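Local coordinates for RPA0582 (Rhodopseudomonas palustris, PDB 3HHL), which is of unknown function but carries a DUF1330 domain, whose fold belongs to the dimeric alpha-beta barrel group, at residues C[101-104]-C[105-108]. Residues are numbered along the deposited sequence; the frame is centred on the assembly and turned at random.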
ATOM      1  N   PHE C 101     -15.619  11.098  -6.063  1.00 31.17           N
ATOM      2  CA  PHE C 101     -14.568  10.560  -6.866  1.00 32.21           C
ATOM      3  C   PHE C 101     -15.026  10.364  -8.303  1.00 32.27           C
ATOM      4  O   PHE C 101     -14.248  10.579  -9.223  1.00 32.53           O
ATOM      5  CB  PHE C 101     -14.114   9.214  -6.296  1.00 33.08           C
ATOM      6  CG  PHE C 101     -12.932   8.622  -7.001  1.00 32.94           C
ATOM      7  CD1 PHE C 101     -11.651   8.883  -6.575  1.00 35.61           C
ATOM      8  CD2 PHE C 101     -13.100   7.827  -8.108  1.00 34.06           C
ATOM      9  CE1 PHE C 101     -10.550   8.339  -7.252  1.00 34.42           C
ATOM     10  CE2 PHE C 101     -12.007   7.295  -8.775  1.00 33.48           C
ATOM     11  CZ  PHE C 101     -10.755   7.543  -8.345  1.00 33.45           C
ATOM     12  N   VAL C 102     -16.267   9.940  -8.499  1.00 32.21           N
ATOM     13  CA  VAL C 102     -16.795   9.780  -9.850  1.00 32.55           C
ATOM     14  C   VAL C 102     -16.896  11.159 -10.544  1.00 33.26           C
ATOM     15  O   VAL C 102     -16.540  11.326 -11.736  1.00 34.04           O
ATOM     16  CB  VAL C 102     -18.136   9.013  -9.834  1.00 32.44           C
ATOM     17  CG1 VAL C 102     -18.848   9.088 -11.164  1.00 31.10           C
ATOM     18  CG2 VAL C 102     -17.902   7.583  -9.440  1.00 31.68           C
ATOM     19  N   GLU C 103     -17.309  12.164  -9.794  1.00 33.12           N
ATOM     20  CA  GLU C 103     -17.478  13.468 -10.376  1.00 33.64           C
ATOM     21  C   GLU C 103     -16.125  13.978 -10.870  1.00 34.11           C
ATOM     22  O   GLU C 103     -16.032  14.581 -11.936  1.00 33.60           O
ATOM     23  CB  GLU C 103     -18.135  14.436  -9.381  1.00 33.61           C
ATOM     24  CG  GLU C 103     -19.633  14.212  -9.200  1.00 34.25           C
ATOM     25  CD  GLU C 103     -20.396  14.275 -10.502  1.00 36.99           C
ATOM     26  OE1 GLU C 103     -20.056  15.140 -11.347  1.00 38.41           O
ATOM     27  OE2 GLU C 103     -21.342  13.474 -10.672  1.00 37.42           O
HETATM   28  N   MSE C 104     -15.078  13.718 -10.101  1.00 34.64           N
HETATM   29  CA  MSE C 104     -13.731  14.124 -10.485  1.00 35.63           C
HETATM   30  C   MSE C 104     -13.306  13.435 -11.777  1.00 35.85           C
HETATM   31  O   MSE C 104     -12.720  14.036 -12.688  1.00 35.09           O
HETATM   32  CB  MSE C 104     -12.724  13.756  -9.391  1.00 36.06           C
HETATM   33  CG  MSE C 104     -11.258  13.811  -9.836  1.00 37.18           C
HETATM   34 SE   MSE C 104      -9.987  13.557  -8.399  1.00 41.78          SE
HETATM   35  CE  MSE C 104      -9.976  11.605  -8.460  1.00 38.22           C
ATOM     36  N   ILE C 105     -13.589  12.151 -11.830  1.00 35.88           N
ATOM     37  CA  ILE C 105     -13.215  11.358 -12.976  1.00 36.38           C
ATOM     38  C   ILE C 105     -13.972  11.817 -14.219  1.00 36.17           C
ATOM     39  O   ILE C 105     -13.485  11.661 -15.338  1.00 36.18           O
ATOM     40  CB  ILE C 105     -13.442   9.859 -12.656  1.00 36.93           C
ATOM     41  CG1 ILE C 105     -12.142   9.316 -12.107  1.00 39.66           C
ATOM     42  CG2 ILE C 105     -13.928   9.026 -13.868  1.00 33.95           C
ATOM     43  CD1 ILE C 105     -12.130   7.777 -12.139  1.00 47.46           C
ATOM     44  N   ARG C 106     -15.156  12.383 -14.029  1.00 35.61           N
ATOM     45  CA  ARG C 106     -15.937  12.839 -15.169  1.00 35.39           C
ATOM     46  C   ARG C 106     -15.657  14.248 -15.582  1.00 34.65           C
ATOM     47  O   ARG C 106     -16.038  14.646 -16.669  1.00 35.09           O
ATOM     48  CB  ARG C 106     -17.416  12.702 -14.876  1.00 35.74           C
ATOM     49  CG  ARG C 106     -17.855  11.261 -14.730  1.00 36.93           C
ATOM     50  CD  ARG C 106     -19.305  11.263 -14.385  1.00 38.67           C
ATOM     51  NE  ARG C 106     -19.909   9.939 -14.303  1.00 39.94           N
ATOM     52  CZ  ARG C 106     -21.182   9.761 -13.980  1.00 42.52           C
ATOM     53  NH1 ARG C 106     -21.955  10.819 -13.719  1.00 42.03           N
ATOM     54  NH2 ARG C 106     -21.679   8.538 -13.888  1.00 45.51           N
ATOM     55  N   ASP C 107     -14.981  14.997 -14.734  1.00 34.69           N
ATOM     56  CA  ASP C 107     -14.758  16.400 -14.991  1.00 35.48           C
ATOM     57  C   ASP C 107     -13.853  16.612 -16.230  1.00 35.98           C
ATOM     58  O   ASP C 107     -12.804  15.992 -16.343  1.00 35.66           O
ATOM     59  CB  ASP C 107     -14.140  17.071 -13.777  1.00 35.49           C
ATOM     60  CG  ASP C 107     -13.997  18.539 -13.958  1.00 36.06           C
ATOM     61  OD1 ASP C 107     -14.704  19.310 -13.297  1.00 35.44           O
ATOM     62  OD2 ASP C 107     -13.169  18.935 -14.778  1.00 40.77           O
ATOM     63  N   PRO C 108     -14.264  17.498 -17.149  1.00 36.36           N
ATOM     64  CA  PRO C 108     -13.495  17.689 -18.366  1.00 36.60           C
ATOM     65  C   PRO C 108     -12.071  18.142 -18.133  1.00 36.17           C
ATOM     66  O   PRO C 108     -11.169  17.715 -18.871  1.00 37.16           O
ATOM     67  CB  PRO C 108     -14.285  18.760 -19.138  1.00 36.73           C
ATOM     68  CG  PRO C 108     -15.282  19.317 -18.164  1.00 37.58           C
ATOM     69  CD  PRO C 108     -15.525  18.261 -17.161  1.00 36.53           C
TER
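Arg-106 and Val-102 illustrate how an i/i+4 pair dresses one side of a helical turn. The arginine's CB and CG pack on Val-102 O, CG at 3.3 Å, with CG beside the backbone N (chi1 -66°). The chain, extended to NE, stays alongside Val-102: CD, NE and CZ pass the valine's CG1, which sits over one guanidinium face, 3.4 Å from NE and 4.0 Å from NH2. At the tip NH1 comes 4.1 Å from Glu-103 OE2, a proximity of charges: the carboxylate and guanidinium planes are 78° apart and the oxygen lies well out of the latter, so no N-H points at it. A sulfate ion lies nearby. On another side, Ile-105 sends CD1 obliquely to Phe-101 CE2. Trimming Ile-105 to an alanine removes CG1 and CD1, and is likely to open a gap beside the Phe-101 ring and Phe-13 of helix 10-18. Ile-105 N bonds to Phe-101 O (3.1 Å), Arg-106 N to Val-102 O (2.9 Å), and Asp-107 N to Met-104 O, from above the carbonyl plane, as helix 98-106 ends. Asp-107, salt-bridged through OD1 to Arg-64, N-caps helix 108-113, its OD2 bonding weakly to Val-109 N and Tyr-110 N, where two helices join beside the antiparallel sheet of an alpha-beta barrel fold.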